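Local coordinates for protein colicin-B (Escherichia coli, PDB 1RH1) that kills Escherichia coli and close relatives by forming a channel in the cytoplasmic membrane that depolarises it and dissipates cellular energy, at residues 126-131 with 180-185; 316-321 with 457-462; 90-95 with 231-236. One frame throughout, in Å; residues are numbered along the deposited sequence.

In the fold
Contacts 1 and 3 lie in the part of the chain assigned to the colicin-like bacteriocin tRNase family, contact 2 in the pore-forming domain, beyond the chain's centre. Contacts 1 and 2 are buried, with centres 41 Å apart; contact 3 is only partly buried and lies 59 Å from contact 2, centre to centre. None shares a strand or helix with another, but helix 291-340 connects two of them: it touches Gln-180 of contact 1 and supplies residues 316-321 to contact 2. The chemistry follows the setting: main-chain bonds between strands in contact 1, small-residue helix packing in contact 2, and side-chain bonds and rings between loops in contact 3.

Contact 1. Residues 126-131 with 180-185; sequences ARLEPA and QYMAII
Arg-127 and Tyr-181 face each other as a non-hydrogen-bonded pair of an antiparallel beta sheet, in which strand 121-128 runs beside strand 179-186; the short segments make an angle of 157°. The arginine meets the tyrosine with its aliphatic stem. CG of Arg-127 lies 3.6 Å from CE2 of Tyr-181, CB approaches the same corner of the ring, and CD of Arg-127 reaches to 3.7 Å from OH of Tyr-181. The guanidinium is inclined 58° to the ring, so the two planes do not stack.

Ala-126, Leu-128 and Met-182 form an apolar group on the other face of the sheet. Here CD1 of Leu-128 rests 3.8 Å from CG of Met-182, the two side chains passing at a slant, while the CB atoms of Ala-126 and Met-182 are 4.4 Å apart.

Main-chain bonds set this register. Met-182 N donates to Ala-126 O at 2.7 Å, nearly straight; the return bond from Ala-126 N to Met-182 O, at 3.3 Å, is weak. Two residues further along, past the Arg-127/Tyr-181 pair, Leu-128 N donates to Gln-180 O at 3.1 Å, just before the first strand gives way to loop.

Outside the pair, strand 247-248 flanks 121-128 and strand 169-176 flanks 179-186. Ile-288 touches both Leu-128 and Gln-180, and Leu-294 of helix 291-340 also reaches Gln-180, bringing the long helix against this end of the sheet. The polar end of Arg-127 is engaged beyond Tyr-181: the chain bends at chi3 (58°), which places NE, and NE forms a salt bridge with Glu-250 OE1.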
ATOM      1  N   ALA A 126     -18.359  16.979  -2.892  1.00  7.47           N
ATOM      2  CA  ALA A 126     -18.373  18.342  -2.350  1.00  2.00           C
ATOM      3  C   ALA A 126     -16.954  18.825  -2.171  1.00  3.11           C
ATOM      4  O   ALA A 126     -16.075  18.052  -1.793  1.00  2.11           O
ATOM      5  CB  ALA A 126     -18.985  18.440  -0.989  1.00  2.00           C
ATOM      6  N   ARG A 127     -16.778  20.118  -2.489  1.00  4.90           N
ATOM      7  CA  ARG A 127     -15.525  20.882  -2.423  1.00  2.46           C
ATOM      8  C   ARG A 127     -15.545  21.812  -1.226  1.00  2.00           C
ATOM      9  O   ARG A 127     -16.519  22.521  -1.005  1.00  2.00           O
ATOM     10  CB  ARG A 127     -15.344  21.733  -3.676  1.00  2.00           C
ATOM     11  CG  ARG A 127     -14.019  22.490  -3.771  1.00  2.59           C
ATOM     12  CD  ARG A 127     -13.876  23.263  -5.071  1.00  2.00           C
ATOM     13  NE  ARG A 127     -14.967  24.215  -5.211  1.00  8.53           N
ATOM     14  CZ  ARG A 127     -14.845  25.514  -4.901  1.00 11.39           C
ATOM     15  NH1 ARG A 127     -13.692  26.015  -4.455  1.00 14.58           N
ATOM     16  NH2 ARG A 127     -15.912  26.319  -4.956  1.00 14.58           N
ATOM     17  N   LEU A 128     -14.463  21.818  -0.457  1.00  2.00           N
ATOM     18  CA  LEU A 128     -14.349  22.620   0.748  1.00  2.16           C
ATOM     19  C   LEU A 128     -13.455  23.877   0.777  1.00  3.95           C
ATOM     20  O   LEU A 128     -12.238  23.884   0.520  1.00  4.64           O
ATOM     21  CB  LEU A 128     -13.928  21.669   1.858  1.00  2.00           C
ATOM     22  CG  LEU A 128     -14.967  20.918   2.660  1.00  2.00           C
ATOM     23  CD1 LEU A 128     -16.013  20.215   1.825  1.00  2.00           C
ATOM     24  CD2 LEU A 128     -14.194  19.944   3.466  1.00  2.00           C
ATOM     25  N   GLU A 129     -14.111  24.981   1.137  1.00  2.00           N
ATOM     26  CA  GLU A 129     -13.442  26.256   1.333  1.00  3.52           C
ATOM     27  C   GLU A 129     -12.677  26.137   2.630  1.00  5.07           C
ATOM     28  O   GLU A 129     -13.242  25.589   3.582  1.00  9.75           O
ATOM     29  CB  GLU A 129     -14.414  27.378   1.489  1.00  3.67           C
ATOM     30  CG  GLU A 129     -15.249  27.493   0.237  1.00 16.15           C
ATOM     31  CD  GLU A 129     -16.309  28.581   0.266  1.00 22.02           C
ATOM     32  OE1 GLU A 129     -16.744  29.004  -0.808  1.00 24.84           O
ATOM     33  OE2 GLU A 129     -16.710  29.000   1.356  1.00 27.43           O
ATOM     34  N   PRO A 130     -11.414  26.598   2.723  1.00  4.79           N
ATOM     35  CA  PRO A 130     -10.563  26.375   3.882  1.00  3.18           C
ATOM     36  C   PRO A 130     -11.074  27.107   5.092  1.00  2.97           C
ATOM     37  O   PRO A 130     -11.655  28.180   4.985  1.00  5.64           O
ATOM     38  CB  PRO A 130      -9.212  26.835   3.441  1.00  2.00           C
ATOM     39  CG  PRO A 130      -9.520  27.903   2.425  1.00  2.00           C
ATOM     40  CD  PRO A 130     -10.711  27.351   1.685  1.00  2.00           C
ATOM     41  N   ALA A 131     -10.893  26.511   6.254  1.00  4.74           N
ATOM     42  CA  ALA A 131     -11.324  27.127   7.491  1.00  8.29           C
ATOM     43  C   ALA A 131     -10.492  28.362   7.781  1.00 13.76           C
ATOM     44  O   ALA A 131      -9.332  28.445   7.365  1.00 15.62           O
ATOM     45  CB  ALA A 131     -11.153  26.170   8.644  1.00  8.90           C
ATOM     46  N   GLN A 180      -8.927  20.900  -0.153  1.00  2.00           N
ATOM     47  CA  GLN A 180      -9.549  19.683   0.366  1.00  4.73           C
ATOM     48  C   GLN A 180     -10.948  19.444  -0.186  1.00  6.36           C
ATOM     49  O   GLN A 180     -11.810  20.321  -0.198  1.00  6.23           O
ATOM     50  CB  GLN A 180      -9.595  19.755   1.901  1.00  4.04           C
ATOM     51  CG  GLN A 180     -10.337  18.692   2.706  1.00  2.00           C
ATOM     52  CD  GLN A 180     -10.514  19.116   4.151  1.00  2.00           C
ATOM     53  OE1 GLN A 180      -9.890  18.583   5.045  1.00  2.00           O
ATOM     54  NE2 GLN A 180     -11.330  20.091   4.486  1.00  2.00           N
ATOM     55  N   TYR A 181     -11.136  18.214  -0.665  1.00  2.00           N
ATOM     56  CA  TYR A 181     -12.390  17.727  -1.219  1.00  2.00           C
ATOM     57  C   TYR A 181     -13.087  16.699  -0.333  1.00  3.54           C
ATOM     58  O   TYR A 181     -12.457  16.175   0.577  1.00  6.42           O
ATOM     59  CB  TYR A 181     -12.096  17.103  -2.547  1.00  2.00           C
ATOM     60  CG  TYR A 181     -11.827  18.162  -3.578  1.00  3.45           C
ATOM     61  CD1 TYR A 181     -10.566  18.731  -3.720  1.00  2.00           C
ATOM     62  CD2 TYR A 181     -12.882  18.562  -4.393  1.00  7.09           C
ATOM     63  CE1 TYR A 181     -10.363  19.710  -4.684  1.00  2.00           C
ATOM     64  CE2 TYR A 181     -12.677  19.540  -5.361  1.00  5.93           C
ATOM     65  CZ  TYR A 181     -11.419  20.100  -5.492  1.00  2.00           C
ATOM     66  OH  TYR A 181     -11.236  21.072  -6.443  1.00 10.48           O
ATOM     67  N   MET A 182     -14.379  16.419  -0.516  1.00  2.00           N
ATOM     68  CA  MET A 182     -14.992  15.272   0.136  1.00  2.51           C
ATOM     69  C   MET A 182     -15.431  14.334  -0.972  1.00  2.00           C
ATOM     70  O   MET A 182     -16.116  14.755  -1.904  1.00  2.23           O
ATOM     71  CB  MET A 182     -16.168  15.711   0.980  1.00  3.91           C
ATOM     72  CG  MET A 182     -15.643  16.431   2.211  1.00  2.00           C
ATOM     73  SD  MET A 182     -16.354  15.795   3.731  1.00  2.00           S
ATOM     74  CE  MET A 182     -15.810  14.125   3.576  1.00  2.00           C
ATOM     75  N   ALA A 183     -14.998  13.072  -0.882  1.00  2.00           N
ATOM     76  CA  ALA A 183     -15.164  12.089  -1.935  1.00  2.00           C
ATOM     77  C   ALA A 183     -15.717  10.751  -1.536  1.00  2.00           C
ATOM     78  O   ALA A 183     -15.787  10.444  -0.355  1.00  6.03           O
ATOM     79  CB  ALA A 183     -13.856  11.774  -2.575  1.00  2.00           C
ATOM     80  N   ILE A 184     -16.090   9.921  -2.520  1.00  2.94           N
ATOM     81  CA  ILE A 184     -16.507   8.554  -2.263  1.00  2.00           C
ATOM     82  C   ILE A 184     -15.433   7.619  -2.767  1.00  2.00           C
ATOM     83  O   ILE A 184     -15.138   7.572  -3.952  1.00  3.66           O
ATOM     84  CB  ILE A 184     -17.861   8.258  -2.952  1.00  2.00           C
ATOM     85  CG1 ILE A 184     -18.171   6.795  -2.762  1.00  2.00           C
ATOM     86  CG2 ILE A 184     -17.848   8.650  -4.414  1.00  2.00           C
ATOM     87  CD1 ILE A 184     -19.458   6.389  -3.459  1.00  2.75           C
ATOM     88  N   ILE A 185     -14.798   6.872  -1.885  1.00  2.00           N
ATOM     89  CA  ILE A 185     -13.795   5.953  -2.351  1.00  2.00           C
ATOM     90  C   ILE A 185     -14.338   4.555  -2.485  1.00  2.00           C
ATOM     91  O   ILE A 185     -15.380   4.197  -1.963  1.00  2.00           O
ATOM     92  CB  ILE A 185     -12.584   5.983  -1.407  1.00  2.00           C
ATOM     93  CG1 ILE A 185     -12.912   5.830   0.048  1.00  2.00           C
ATOM     94  CG2 ILE A 185     -11.963   7.337  -1.599  1.00  5.75           C
ATOM     95  CD1 ILE A 185     -11.696   5.845   0.992  1.00  2.00           C
TER

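Contact 2. Residues 316-321 with 457-462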
ATOM      1  N   ASN A 316       8.979  -4.099  -8.515  1.00 15.10           N
ATOM      2  CA  ASN A 316       8.491  -4.733  -9.705  1.00 19.73           C
ATOM      3  C   ASN A 316       9.711  -5.078 -10.501  1.00 20.01           C
ATOM      4  O   ASN A 316       9.951  -6.263 -10.667  1.00 24.56           O
ATOM      5  CB  ASN A 316       7.618  -3.819 -10.529  1.00 27.51           C
ATOM      6  CG  ASN A 316       6.988  -4.545 -11.721  1.00 33.60           C
ATOM      7  OD1 ASN A 316       6.578  -5.714 -11.659  1.00 35.19           O
ATOM      8  ND2 ASN A 316       6.897  -3.826 -12.843  1.00 37.72           N
ATOM      9  N   ASP A 317      10.525  -4.097 -10.903  1.00 19.60           N
ATOM     10  CA  ASP A 317      11.741  -4.347 -11.659  1.00 18.61           C
ATOM     11  C   ASP A 317      12.629  -5.401 -11.005  1.00 17.95           C
ATOM     12  O   ASP A 317      13.239  -6.197 -11.721  1.00 17.30           O
ATOM     13  CB  ASP A 317      12.498  -3.030 -11.822  1.00 21.30           C
ATOM     14  CG  ASP A 317      11.860  -1.964 -12.738  1.00 26.67           C
ATOM     15  OD1 ASP A 317      10.757  -2.164 -13.269  1.00 31.42           O
ATOM     16  OD2 ASP A 317      12.483  -0.914 -12.937  1.00 28.23           O
ATOM     17  N   GLU A 318      12.627  -5.504  -9.663  1.00 14.91           N
ATOM     18  CA  GLU A 318      13.407  -6.531  -8.977  1.00 15.16           C
ATOM     19  C   GLU A 318      12.814  -7.900  -9.293  1.00 10.61           C
ATOM     20  O   GLU A 318      13.543  -8.818  -9.662  1.00  8.16           O
ATOM     21  CB  GLU A 318      13.404  -6.269  -7.451  1.00 15.18           C
ATOM     22  CG  GLU A 318      14.412  -7.053  -6.587  1.00 17.99           C
ATOM     23  CD  GLU A 318      14.823  -6.372  -5.263  1.00 22.87           C
ATOM     24  OE1 GLU A 318      15.064  -7.062  -4.263  1.00 23.49           O
ATOM     25  OE2 GLU A 318      14.938  -5.143  -5.223  1.00 24.43           O
ATOM     26  N   LYS A 319      11.484  -7.998  -9.222  1.00 11.51           N
ATOM     27  CA  LYS A 319      10.743  -9.215  -9.515  1.00 14.31           C
ATOM     28  C   LYS A 319      10.935  -9.718 -10.947  1.00 13.64           C
ATOM     29  O   LYS A 319      11.017 -10.929 -11.177  1.00 10.87           O
ATOM     30  CB  LYS A 319       9.275  -8.937  -9.257  1.00 20.02           C
ATOM     31  CG  LYS A 319       8.256 -10.036  -9.516  1.00 26.21           C
ATOM     32  CD  LYS A 319       8.348 -11.083  -8.413  1.00 34.58           C
ATOM     33  CE  LYS A 319       6.933 -11.521  -7.984  1.00 40.44           C
ATOM     34  NZ  LYS A 319       6.938 -12.144  -6.662  1.00 43.15           N
ATOM     35  N   THR A 320      11.046  -8.796 -11.920  1.00 11.96           N
ATOM     36  CA  THR A 320      11.181  -9.212 -13.302  1.00 10.88           C
ATOM     37  C   THR A 320      12.587  -9.701 -13.602  1.00 11.04           C
ATOM     38  O   THR A 320      12.719 -10.613 -14.414  1.00 14.64           O
ATOM     39  CB  THR A 320      10.817  -8.070 -14.317  1.00 12.13           C
ATOM     40  OG1 THR A 320      11.958  -7.260 -14.485  1.00 17.30           O
ATOM     41  CG2 THR A 320       9.662  -7.199 -13.859  1.00  7.47           C
ATOM     42  N   VAL A 321      13.649  -9.144 -12.999  1.00  9.83           N
ATOM     43  CA  VAL A 321      14.995  -9.640 -13.306  1.00  5.99           C
ATOM     44  C   VAL A 321      15.249 -10.936 -12.559  1.00  7.20           C
ATOM     45  O   VAL A 321      15.986 -11.799 -13.022  1.00  4.24           O
ATOM     46  CB  VAL A 321      16.121  -8.604 -12.947  1.00  6.55           C
ATOM     47  CG1 VAL A 321      15.707  -7.332 -13.633  1.00  6.81           C
ATOM     48  CG2 VAL A 321      16.298  -8.297 -11.476  1.00  4.64           C
ATOM     49  N   SER A 457      21.038  -6.544  -3.453  1.00  2.00           N
ATOM     50  CA  SER A 457      21.633  -7.865  -3.649  1.00  4.36           C
ATOM     51  C   SER A 457      20.943  -8.707  -4.699  1.00  5.12           C
ATOM     52  O   SER A 457      21.605  -9.285  -5.558  1.00  9.00           O
ATOM     53  CB  SER A 457      21.620  -8.729  -2.403  1.00  6.52           C
ATOM     54  OG  SER A 457      22.507  -8.341  -1.374  1.00 10.53           O
ATOM     55  N   ALA A 458      19.607  -8.736  -4.668  1.00  6.91           N
ATOM     56  CA  ALA A 458      18.834  -9.464  -5.659  1.00  6.23           C
ATOM     57  C   ALA A 458      19.131  -8.993  -7.084  1.00  5.52           C
ATOM     58  O   ALA A 458      19.435  -9.842  -7.919  1.00  7.68           O
ATOM     59  CB  ALA A 458      17.356  -9.290  -5.364  1.00  6.12           C
ATOM     60  N   VAL A 459      19.127  -7.684  -7.381  1.00  2.92           N
ATOM     61  CA  VAL A 459      19.483  -7.163  -8.699  1.00  3.24           C
ATOM     62  C   VAL A 459      20.951  -7.518  -9.013  1.00  6.82           C
ATOM     63  O   VAL A 459      21.272  -7.908 -10.140  1.00  8.53           O
ATOM     64  CB  VAL A 459      19.285  -5.628  -8.722  1.00  2.00           C
ATOM     65  CG1 VAL A 459      19.446  -5.082 -10.105  1.00  2.00           C
ATOM     66  CG2 VAL A 459      17.890  -5.272  -8.338  1.00  2.00           C
ATOM     67  N   ALA A 460      21.891  -7.456  -8.062  1.00  3.05           N
ATOM     68  CA  ALA A 460      23.268  -7.819  -8.343  1.00  2.47           C
ATOM     69  C   ALA A 460      23.442  -9.304  -8.592  1.00  3.39           C
ATOM     70  O   ALA A 460      24.362  -9.701  -9.307  1.00  5.10           O
ATOM     71  CB  ALA A 460      24.162  -7.444  -7.197  1.00  2.00           C
ATOM     72  N   LEU A 461      22.579 -10.141  -8.012  1.00  3.10           N
ATOM     73  CA  LEU A 461      22.616 -11.571  -8.265  1.00  3.51           C
ATOM     74  C   LEU A 461      22.123 -11.847  -9.680  1.00  7.16           C
ATOM     75  O   LEU A 461      22.700 -12.674 -10.383  1.00  5.75           O
ATOM     76  CB  LEU A 461      21.707 -12.344  -7.343  1.00  3.84           C
ATOM     77  CG  LEU A 461      22.286 -13.431  -6.454  1.00  7.05           C
ATOM     78  CD1 LEU A 461      21.099 -14.186  -5.927  1.00  2.00           C
ATOM     79  CD2 LEU A 461      23.225 -14.389  -7.177  1.00  2.93           C
ATOM     80  N   SER A 462      21.065 -11.154 -10.123  1.00  5.80           N
ATOM     81  CA  SER A 462      20.512 -11.361 -11.441  1.00  4.22           C
ATOM     82  C   SER A 462      21.495 -11.033 -12.531  1.00  9.25           C
ATOM     83  O   SER A 462      21.879 -11.958 -13.230  1.00 11.26           O
ATOM     84  CB  SER A 462      19.297 -10.531 -11.592  1.00  2.00           C
ATOM     85  OG  SER A 462      18.356 -11.177 -10.759  1.00  8.06           O
TER
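Ala-458 is the first residue of 457-462 to meet 316-321, and its CB points toward that segment, where it meets Glu-318. The glutamate CB is not aimed at the partner helix, but its CG stands anti to the backbone N (chi1 -167°); beyond it the chain is extended, and OE1 ends 3.4 Å from CB of Ala-458. CG and CD of Glu-318 lie next to the same methyl group, a van der Waals contact between a partly exposed acid and a buried alanine.

Val-459 follows with looser contacts. Its CG2 is 4.3 Å from CG of Glu-318, and its CA is 4.4 Å from CG2 of Val-321. The two helix segments run in roughly the same direction, 32° apart, with axes 9.4 Å from each other at closest approach. The pairing belongs to the helical bundle of the colicin pore-forming domain. Helix 457-472 lies in a predicted transmembrane segment and, with helix 479-495, probably corresponds to the hydrophobic hairpin that channel-forming colicins keep buried in their soluble form; here it packs on the long helix that leads into the bundle.

One turn beyond Ala-458, Ser-462 again points toward the neighbour. Its CB lies 3.7 Å from CG2 of Val-321, a methyl placed between the valine's backbone N and carbonyl carbon, and its OG is 3.6 Å from that same CG2. The hydroxyl has competing polar partners: OG of Ser-462 is 3.3 Å from Val-321 O across the interface and 3.3 Å from Ala-458 O in its own helix, both weak. Thr-325 OG1, one turn further along helix 291-340, hydrogen-bonds to Val-321 O and also makes a weak bond with Ser-462 OG.

Contact 3. Residues 90-95 with 231-236; sequences VHSPWG and QMNTPV
His-91 and Thr-234 make the side-chain hydrogen bond between these loops. NE2 of His-91 donates to Thr-234 O at 3.0 Å and 162°, with the acceptor in the imidazole plane and the donor on a lone pair of the carbonyl. The second ring nitrogen is used within its own loop, ND1 of His-91 donating to Ser-92 O at 2.8 Å, again in the ring plane. The two bonds fix the ring's rotation from either nitrogen and, if both hold, would favour the doubly protonated, charged form. A main-chain bond adds to them: Ser-92 N donates to Met-232 O at 3.1 Å.

That same Met-232 O sits 3.0 Å above the His-91 ring plane, over its centre, a contact with the face and not a hydrogen bond. The loops start beside each other because they extend strands 87-90 and 225-228, parallel neighbours in a mixed beta sheet; Val-90 is still tied to Ser-228 by a backbone bond.

Apolar contacts lie at both ends. Val-236 sits over one face of the Trp-94 indole in a CH-pi contact, its CG1 3.7 Å from the centroid of the six-membered ring and 8° off the normal. Its other methyl, CG2, points tip to tip at His-91, and Phe-65 adds a ring against both aromatic residues. Near the sheet, Met-232 bends at chi2 (138°), and its SD and CE lie alongside Val-90, with CE of Met-232 3.7 Å from CG1 of Val-90.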
ATOM      1  N   VAL A  90     -31.150  11.895  13.228  1.00  4.46           N
ATOM      2  CA  VAL A  90     -30.998  10.986  12.088  1.00  4.41           C
ATOM      3  C   VAL A  90     -32.344  10.919  11.344  1.00  6.41           C
ATOM      4  O   VAL A  90     -33.395  10.672  11.953  1.00  4.70           O
ATOM      5  CB  VAL A  90     -30.561   9.603  12.627  1.00  2.00           C
ATOM      6  CG1 VAL A  90     -30.390   8.608  11.535  1.00  2.00           C
ATOM      7  CG2 VAL A  90     -29.175   9.689  13.175  1.00  2.00           C
ATOM      8  N   HIS A  91     -32.363  11.218  10.033  1.00  4.56           N
ATOM      9  CA  HIS A  91     -33.601  11.135   9.259  1.00  6.01           C
ATOM     10  C   HIS A  91     -33.447  10.213   8.052  1.00  6.75           C
ATOM     11  O   HIS A  91     -32.344   9.917   7.587  1.00  9.99           O
ATOM     12  CB  HIS A  91     -34.025  12.517   8.787  1.00  6.40           C
ATOM     13  CG  HIS A  91     -35.440  12.614   8.212  1.00  8.66           C
ATOM     14  ND1 HIS A  91     -35.883  12.158   7.040  1.00  8.44           N
ATOM     15  CD2 HIS A  91     -36.502  13.222   8.849  1.00  9.93           C
ATOM     16  CE1 HIS A  91     -37.157  12.467   6.957  1.00 12.09           C
ATOM     17  NE2 HIS A  91     -37.528  13.104   8.044  1.00 12.35           N
ATOM     18  N   SER A  92     -34.591   9.688   7.589  1.00  7.75           N
ATOM     19  CA  SER A  92     -34.721   8.779   6.459  1.00  6.97           C
ATOM     20  C   SER A  92     -34.382   9.501   5.168  1.00  7.78           C
ATOM     21  O   SER A  92     -34.282  10.731   5.214  1.00 13.46           O
ATOM     22  CB  SER A  92     -36.143   8.290   6.421  1.00 10.40           C
ATOM     23  OG  SER A  92     -36.166   6.925   6.026  1.00 21.43           O
ATOM     24  N   PRO A  93     -34.175   8.881   4.000  1.00  7.58           N
ATOM     25  CA  PRO A  93     -34.019   9.592   2.743  1.00  6.39           C
ATOM     26  C   PRO A  93     -35.031  10.688   2.455  1.00  8.70           C
ATOM     27  O   PRO A  93     -36.255  10.523   2.528  1.00 12.79           O
ATOM     28  CB  PRO A  93     -34.016   8.487   1.720  1.00  2.81           C
ATOM     29  CG  PRO A  93     -33.132   7.487   2.411  1.00  5.57           C
ATOM     30  CD  PRO A  93     -33.707   7.507   3.833  1.00  6.18           C
ATOM     31  N   TRP A  94     -34.415  11.860   2.275  1.00  8.77           N
ATOM     32  CA  TRP A  94     -35.089  13.079   1.850  1.00  8.61           C
ATOM     33  C   TRP A  94     -34.064  14.028   1.218  1.00  7.31           C
ATOM     34  O   TRP A  94     -32.879  14.003   1.561  1.00  9.07           O
ATOM     35  CB  TRP A  94     -35.754  13.736   3.057  1.00  8.04           C
ATOM     36  CG  TRP A  94     -36.478  15.032   2.746  1.00  6.49           C
ATOM     37  CD1 TRP A  94     -37.783  15.035   2.358  1.00  4.95           C
ATOM     38  CD2 TRP A  94     -35.939  16.292   2.806  1.00  7.32           C
ATOM     39  NE1 TRP A  94     -38.088  16.299   2.162  1.00  7.49           N
ATOM     40  CE2 TRP A  94     -37.027  17.079   2.414  1.00  5.32           C
ATOM     41  CE3 TRP A  94     -34.713  16.878   3.124  1.00  3.29           C
ATOM     42  CZ2 TRP A  94     -36.901  18.462   2.336  1.00  5.84           C
ATOM     43  CZ3 TRP A  94     -34.591  18.257   3.045  1.00  2.32           C
ATOM     44  CH2 TRP A  94     -35.672  19.044   2.655  1.00  4.31           C
ATOM     45  N   GLY A  95     -34.520  14.834   0.249  1.00  5.74           N
ATOM     46  CA  GLY A  95     -33.736  15.904  -0.348  1.00  5.27           C
ATOM     47  C   GLY A  95     -32.650  15.529  -1.334  1.00  9.32           C
ATOM     48  O   GLY A  95     -32.331  14.364  -1.586  1.00 10.61           O
ATOM     49  N   GLN A 231     -37.717  10.831  15.494  1.00 15.88           N
ATOM     50  CA  GLN A 231     -38.570  11.332  14.432  1.00 16.41           C
ATOM     51  C   GLN A 231     -37.908  11.318  13.069  1.00 14.16           C
ATOM     52  O   GLN A 231     -37.804  12.292  12.315  1.00 15.72           O
ATOM     53  CB  GLN A 231     -39.017  12.731  14.831  1.00 18.73           C
ATOM     54  CG  GLN A 231     -37.908  13.706  15.147  1.00 23.34           C
ATOM     55  CD  GLN A 231     -38.490  15.028  15.594  1.00 27.68           C
ATOM     56  OE1 GLN A 231     -39.194  15.736  14.854  1.00 24.45           O
ATOM     57  NE2 GLN A 231     -38.164  15.327  16.855  1.00 28.72           N
ATOM     58  N   MET A 232     -37.554  10.065  12.794  1.00 13.88           N
ATOM     59  CA  MET A 232     -36.876   9.708  11.580  1.00 11.78           C
ATOM     60  C   MET A 232     -37.727   9.871  10.337  1.00 10.91           C
ATOM     61  O   MET A 232     -37.190  10.144   9.274  1.00 14.30           O
ATOM     62  CB  MET A 232     -36.393   8.276  11.738  1.00  8.88           C
ATOM     63  CG  MET A 232     -35.480   7.892  10.610  1.00  2.00           C
ATOM     64  SD  MET A 232     -34.082   6.956  11.205  1.00  2.00           S
ATOM     65  CE  MET A 232     -33.197   7.145   9.699  1.00  2.39           C
ATOM     66  N   ASN A 233     -39.046   9.747  10.397  1.00 15.89           N
ATOM     67  CA  ASN A 233     -39.843   9.869   9.186  1.00 18.41           C
ATOM     68  C   ASN A 233     -40.774  11.059   9.121  1.00 21.14           C
ATOM     69  O   ASN A 233     -41.617  11.107   8.222  1.00 24.65           O
ATOM     70  CB  ASN A 233     -40.659   8.583   8.966  1.00 19.21           C
ATOM     71  CG  ASN A 233     -39.797   7.482   8.360  1.00 23.43           C
ATOM     72  OD1 ASN A 233     -39.447   6.493   9.016  1.00 25.11           O
ATOM     73  ND2 ASN A 233     -39.433   7.650   7.080  1.00 23.64           N
ATOM     74  N   THR A 234     -40.625  12.043  10.017  1.00 21.01           N
ATOM     75  CA  THR A 234     -41.494  13.216  10.005  1.00 23.68           C
ATOM     76  C   THR A 234     -41.457  13.972   8.685  1.00 24.04           C
ATOM     77  O   THR A 234     -40.431  13.952   7.999  1.00 24.81           O
ATOM     78  CB  THR A 234     -41.125  14.227  11.107  1.00 26.60           C
ATOM     79  OG1 THR A 234     -39.775  14.624  10.884  1.00 28.93           O
ATOM     80  CG2 THR A 234     -41.386  13.657  12.490  1.00 26.48           C
ATOM     81  N   PRO A 235     -42.557  14.621   8.285  1.00 22.51           N
ATOM     82  CA  PRO A 235     -42.581  15.582   7.188  1.00 24.61           C
ATOM     83  C   PRO A 235     -41.509  16.656   7.317  1.00 25.64           C
ATOM     84  O   PRO A 235     -41.332  17.272   8.380  1.00 28.56           O
ATOM     85  CB  PRO A 235     -43.995  16.110   7.231  1.00 23.50           C
ATOM     86  CG  PRO A 235     -44.772  14.886   7.642  1.00 24.08           C
ATOM     87  CD  PRO A 235     -43.908  14.360   8.773  1.00 22.16           C
ATOM     88  N   VAL A 236     -40.740  16.798   6.232  1.00 23.75           N
ATOM     89  CA  VAL A 236     -39.675  17.790   6.196  1.00 25.40           C
ATOM     90  C   VAL A 236     -40.042  18.736   5.086  1.00 26.22           C
ATOM     91  O   VAL A 236     -39.815  18.389   3.928  1.00 30.02           O
ATOM     92  CB  VAL A 236     -38.296  17.193   5.849  1.00 24.07           C
ATOM     93  CG1 VAL A 236     -37.245  18.267   6.104  1.00 27.31           C
ATOM     94  CG2 VAL A 236     -38.014  15.940   6.642  1.00 26.07           C
TER